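Local structure of fumarylacetoacetate hydrolase (Burkholderia xenovorans, 5TI1) at residues C220-F231 with G254-D265. The protein probably hydrolyses fumarylacetoacetate to fumarate and acetoacetate, the last step of phenylalanine and tyrosine breakdown, in a metal-dependent reaction. Sequence-based numbering, arbitrary orientation.
Sequences CRKLDIELETGF and GMVLLNDWSARD. With MG (magnesium ion), chain K; NA (sodium ion), chain L.
Antiparallel pairing joins 223-231 to 254-263, from F231 opposite M255 to L223 opposite A263, and is interrupted midway, where D260 centres an inverse gamma turn. At this break a side chain replaces a backbone acceptor: N259 OD1 accepts from E226 N (3.1 Å), while the amide's ND2 lies over one face of the W261 ring, near its rim. Three carboxylates converge on magnesium, E226 OE2 and E228 OE1 both at 2.2 Å and D260 OD2 at 2.4 Å; G376 is an outside polar partner of E228. The D260 carboxylate stands nearly perpendicular to those of both glutamates and bridges two metals, its OD1 binding sodium, which W261 O also ligates together with K280, A283 and T284. The chain of R264, extended from CG to NE, carries its guanidinium to two acids: NH2 meets the anti lone pair of E226 OE1 at 2.9 Å, and NE reaches D224 OD2, which also accepts from L390 N, at 2.9 Å on a carboxylate turned 84° from the guanidinium plane. With OE2 on magnesium and OE1 on R264, the E226 carboxylate is restrained through both oxygens, and the arginine probably tempers the site's negative charge. Acidic ligands gathered around a break in a strand pair, completed by D153, form the metal centre characteristic of the FAH family.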
loop_
_atom_site.group_PDB
_atom_site.type_symbol
_atom_site.label_atom_id
_atom_site.label_comp_id
_atom_site.label_asym_id
_atom_site.label_seq_id
_atom_site.Cartn_x
_atom_site.Cartn_y
_atom_site.Cartn_z
ATOM N N CYS B 220 -20.842 7.717 -9.801
ATOM C CA CYS B 220 -20.967 6.265 -9.877
ATOM C C CYS B 220 -22.424 5.814 -9.777
ATOM O O CYS B 220 -23.160 6.244 -8.886
ATOM C CB CYS B 220 -20.141 5.653 -8.746
ATOM S SG CYS B 220 -20.622 4.023 -8.294
ATOM N N ARG B 221 -22.845 4.952 -10.704
ATOM C CA ARG B 221 -24.199 4.410 -10.716
ATOM C C ARG B 221 -24.284 2.954 -10.267
ATOM O O ARG B 221 -25.385 2.401 -10.230
ATOM C CB ARG B 221 -24.818 4.527 -12.119
ATOM C CG ARG B 221 -25.005 5.953 -12.625
ATOM C CD ARG B 221 -25.403 5.958 -14.091
ATOM N NE ARG B 221 -25.226 7.271 -14.703
ATOM C CZ ARG B 221 -25.455 7.545 -15.986
ATOM N NH1 ARG B 221 -25.877 6.594 -16.810
ATOM N NH2 ARG B 221 -25.260 8.774 -16.445
ATOM N N LYS B 222 -23.161 2.312 -9.936
ATOM C CA LYS B 222 -23.153 0.906 -9.525
ATOM C C LYS B 222 -22.259 0.764 -8.290
ATOM O O LYS B 222 -21.211 0.113 -8.317
ATOM C CB LYS B 222 -22.689 -0.002 -10.657
ATOM C CG LYS B 222 -23.687 -0.129 -11.785
ATOM C CD LYS B 222 -23.353 -1.329 -12.657
ATOM C CE LYS B 222 -24.342 -1.483 -13.786
ATOM N NZ LYS B 222 -23.997 -2.684 -14.577
ATOM N N LEU B 223 -22.687 1.386 -7.200
ATOM C CA LEU B 223 -21.969 1.312 -5.939
ATOM C C LEU B 223 -22.348 0.034 -5.203
ATOM O O LEU B 223 -23.536 -0.249 -4.993
ATOM C CB LEU B 223 -22.290 2.539 -5.090
ATOM C CG LEU B 223 -21.556 2.663 -3.766
ATOM C CD1 LEU B 223 -20.024 2.763 -4.012
ATOM C CD2 LEU B 223 -22.106 3.854 -3.008
ATOM N N ASP B 224 -21.342 -0.739 -4.806
ATOM C CA ASP B 224 -21.593 -2.071 -4.284
ATOM C C ASP B 224 -20.721 -2.311 -3.058
ATOM O O ASP B 224 -19.716 -1.628 -2.835
ATOM C CB ASP B 224 -21.337 -3.134 -5.369
ATOM C CG ASP B 224 -22.022 -4.462 -5.074
ATOM O OD1 ASP B 224 -22.669 -4.581 -4.013
ATOM O OD2 ASP B 224 -21.922 -5.386 -5.909
ATOM N N ILE B 225 -21.144 -3.280 -2.249
ATOM C CA ILE B 225 -20.313 -3.811 -1.173
ATOM C C ILE B 225 -19.467 -4.947 -1.716
ATOM O O ILE B 225 -19.726 -5.469 -2.807
ATOM C CB ILE B 225 -21.152 -4.339 0.004
ATOM C CG1 ILE B 225 -21.811 -5.664 -0.398
ATOM C CG2 ILE B 225 -22.168 -3.302 0.456
ATOM C CD1 ILE B 225 -22.579 -6.331 0.701
ATOM N N GLU B 226 -18.472 -5.359 -0.940
ATOM C CA GLU B 226 -17.867 -6.677 -1.088
ATOM C C GLU B 226 -17.694 -7.223 0.317
ATOM O O GLU B 226 -16.862 -6.717 1.083
ATOM C CB GLU B 226 -16.537 -6.633 -1.845
ATOM C CG GLU B 226 -16.703 -6.173 -3.288
ATOM C CD GLU B 226 -15.633 -6.709 -4.218
ATOM O OE1 GLU B 226 -15.931 -6.922 -5.412
ATOM O OE2 GLU B 226 -14.502 -6.916 -3.756
ATOM N N LEU B 227 -18.524 -8.209 0.664
ATOM C CA LEU B 227 -18.451 -8.863 1.962
ATOM C C LEU B 227 -17.188 -9.703 2.025
ATOM O O LEU B 227 -17.007 -10.617 1.212
ATOM C CB LEU B 227 -19.682 -9.740 2.191
ATOM C CG LEU B 227 -19.520 -10.791 3.297
ATOM C CD1 LEU B 227 -19.469 -10.138 4.658
ATOM C CD2 LEU B 227 -20.672 -11.779 3.247
ATOM N N GLU B 228 -16.315 -9.389 2.984
ATOM C CA GLU B 228 -15.038 -10.075 3.125
ATOM C C GLU B 228 -14.651 -10.153 4.594
ATOM O O GLU B 228 -15.229 -9.485 5.452
ATOM C CB GLU B 228 -13.923 -9.349 2.364
ATOM C CG GLU B 228 -14.230 -9.050 0.910
ATOM C CD GLU B 228 -13.023 -8.544 0.166
ATOM O OE1 GLU B 228 -13.193 -7.904 -0.891
ATOM O OE2 GLU B 228 -11.904 -8.792 0.650
ATOM N N THR B 229 -13.635 -10.960 4.874
ATOM C CA THR B 229 -12.878 -10.835 6.106
ATOM C C THR B 229 -11.477 -10.321 5.785
ATOM O O THR B 229 -10.962 -10.484 4.674
ATOM C CB THR B 229 -12.757 -12.169 6.837
ATOM O OG1 THR B 229 -11.937 -13.029 6.056
ATOM C CG2 THR B 229 -14.143 -12.825 7.036
ATOM N N GLY B 230 -10.853 -9.700 6.775
ATOM C CA GLY B 230 -9.449 -9.361 6.635
ATOM C C GLY B 230 -8.662 -9.954 7.777
ATOM O O GLY B 230 -9.088 -9.862 8.932
ATOM N N PHE B 231 -7.533 -10.590 7.492
ATOM C CA PHE B 231 -6.673 -11.008 8.584
ATOM C C PHE B 231 -5.478 -10.072 8.694
ATOM O O PHE B 231 -5.077 -9.423 7.726
ATOM C CB PHE B 231 -6.233 -12.473 8.454
ATOM C CG PHE B 231 -5.417 -12.812 7.223
ATOM C CD1 PHE B 231 -4.026 -12.836 7.274
ATOM C CD2 PHE B 231 -6.035 -13.218 6.051
ATOM C CE1 PHE B 231 -3.271 -13.225 6.166
ATOM C CE2 PHE B 231 -5.279 -13.609 4.939
ATOM C CZ PHE B 231 -3.896 -13.614 5.004
ATOM N N GLY B 254 -4.970 -12.051 13.856
ATOM C CA GLY B 254 -6.400 -12.146 14.046
ATOM C C GLY B 254 -7.144 -11.703 12.806
ATOM O O GLY B 254 -6.553 -11.521 11.739
ATOM N N MET B 255 -8.455 -11.490 12.970
ATOM C CA MET B 255 -9.335 -11.224 11.842
ATOM C C MET B 255 -10.305 -10.104 12.183
ATOM O O MET B 255 -10.656 -9.896 13.350
ATOM C CB MET B 255 -10.115 -12.481 11.452
ATOM C CG MET B 255 -10.778 -12.419 10.101
ATOM S SD MET B 255 -11.651 -13.958 9.771
ATOM C CE MET B 255 -10.298 -15.133 9.756
ATOM N N VAL B 256 -10.728 -9.383 11.143
ATOM C CA VAL B 256 -11.780 -8.382 11.216
ATOM C C VAL B 256 -12.754 -8.642 10.071
ATOM O O VAL B 256 -12.475 -9.411 9.152
ATOM C CB VAL B 256 -11.230 -6.944 11.131
ATOM C CG1 VAL B 256 -10.350 -6.635 12.335
ATOM C CG2 VAL B 256 -10.484 -6.746 9.811
ATOM N N LEU B 257 -13.908 -7.983 10.133
ATOM C CA LEU B 257 -14.796 -7.901 8.981
ATOM C C LEU B 257 -14.339 -6.766 8.071
ATOM O O LEU B 257 -13.801 -5.763 8.535
ATOM C CB LEU B 257 -16.239 -7.660 9.424
ATOM C CG LEU B 257 -16.813 -8.690 10.412
ATOM C CD1 LEU B 257 -18.180 -8.260 10.912
ATOM C CD2 LEU B 257 -16.889 -10.057 9.780
ATOM N N LEU B 258 -14.568 -6.924 6.768
ATOM C CA LEU B 258 -14.008 -6.011 5.773
ATOM C C LEU B 258 -15.011 -5.826 4.645
ATOM O O LEU B 258 -15.411 -6.800 3.998
ATOM C CB LEU B 258 -12.666 -6.537 5.234
ATOM C CG LEU B 258 -11.798 -5.602 4.368
ATOM C CD1 LEU B 258 -10.308 -6.032 4.400
ATOM C CD2 LEU B 258 -12.284 -5.543 2.934
ATOM N N ASN B 259 -15.423 -4.578 4.416
ATOM C CA ASN B 259 -16.295 -4.227 3.305
ATOM C C ASN B 259 -15.461 -3.449 2.297
ATOM O O ASN B 259 -15.143 -2.273 2.516
ATOM C CB ASN B 259 -17.498 -3.406 3.771
ATOM C CG ASN B 259 -18.463 -3.094 2.634
ATOM O OD1 ASN B 259 -18.209 -3.466 1.478
ATOM N ND2 ASN B 259 -19.585 -2.422 2.954
ATOM N N ASP B 260 -15.124 -4.102 1.184
ATOM C CA ASP B 260 -14.340 -3.475 0.122
ATOM C C ASP B 260 -15.301 -2.792 -0.847
ATOM O O ASP B 260 -15.662 -3.331 -1.897
ATOM C CB ASP B 260 -13.470 -4.515 -0.582
ATOM C CG ASP B 260 -12.702 -3.939 -1.762
ATOM O OD1 ASP B 260 -12.459 -2.709 -1.776
ATOM O OD2 ASP B 260 -12.359 -4.717 -2.686
ATOM N N TRP B 261 -15.729 -1.582 -0.471
ATOM C CA TRP B 261 -16.640 -0.806 -1.304
ATOM C C TRP B 261 -16.127 -0.723 -2.737
ATOM O O TRP B 261 -14.948 -0.445 -2.973
ATOM C CB TRP B 261 -16.815 0.603 -0.737
ATOM C CG TRP B 261 -17.225 0.674 0.706
ATOM C CD1 TRP B 261 -16.400 0.826 1.789
ATOM C CD2 TRP B 261 -18.562 0.620 1.226
ATOM N NE1 TRP B 261 -17.142 0.855 2.949
ATOM C CE2 TRP B 261 -18.471 0.737 2.632
ATOM C CE3 TRP B 261 -19.822 0.481 0.643
ATOM C CZ2 TRP B 261 -19.595 0.740 3.459
ATOM C CZ3 TRP B 261 -20.942 0.472 1.468
ATOM C CH2 TRP B 261 -20.819 0.607 2.861
ATOM N N SER B 262 -17.023 -0.964 -3.693
ATOM C CA SER B 262 -16.663 -1.050 -5.101
ATOM C C SER B 262 -17.589 -0.179 -5.932
ATOM O O SER B 262 -18.810 -0.234 -5.762
ATOM C CB SER B 262 -16.739 -2.495 -5.595
ATOM O OG SER B 262 -15.704 -3.279 -5.012
ATOM N N ALA B 263 -17.005 0.607 -6.841
ATOM C CA ALA B 263 -17.748 1.350 -7.860
ATOM C C ALA B 263 -17.580 0.589 -9.171
ATOM O O ALA B 263 -16.580 0.758 -9.875
ATOM C CB ALA B 263 -17.240 2.782 -7.969
ATOM N N ARG B 264 -18.556 -0.262 -9.495
ATOM C CA ARG B 264 -18.328 -1.268 -10.527
ATOM C C ARG B 264 -18.314 -0.682 -11.925
ATOM O O ARG B 264 -17.607 -1.207 -12.792
ATOM C CB ARG B 264 -19.376 -2.369 -10.441
ATOM C CG ARG B 264 -19.384 -3.010 -9.091
ATOM C CD ARG B 264 -19.888 -4.419 -9.124
ATOM N NE ARG B 264 -19.721 -4.996 -7.802
ATOM C CZ ARG B 264 -18.587 -5.519 -7.357
ATOM N NH1 ARG B 264 -17.504 -5.557 -8.139
ATOM N NH2 ARG B 264 -18.538 -6.004 -6.124
ATOM N N ASP B 265 -19.078 0.387 -12.171
ATOM C CA ASP B 265 -19.016 1.017 -13.486
ATOM C C ASP B 265 -17.692 1.744 -13.682
ATOM O O ASP B 265 -17.119 1.707 -14.776
ATOM C CB ASP B 265 -20.210 1.955 -13.712
ATOM C CG ASP B 265 -20.477 2.902 -12.545
ATOM O OD1 ASP B 265 -19.826 2.795 -11.491
ATOM O OD2 ASP B 265 -21.370 3.764 -12.689
HETATM MG MG MG K . -12.537 -7.078 -2.845
HETATM NA NA NA L . -12.931 -0.414 -1.447
#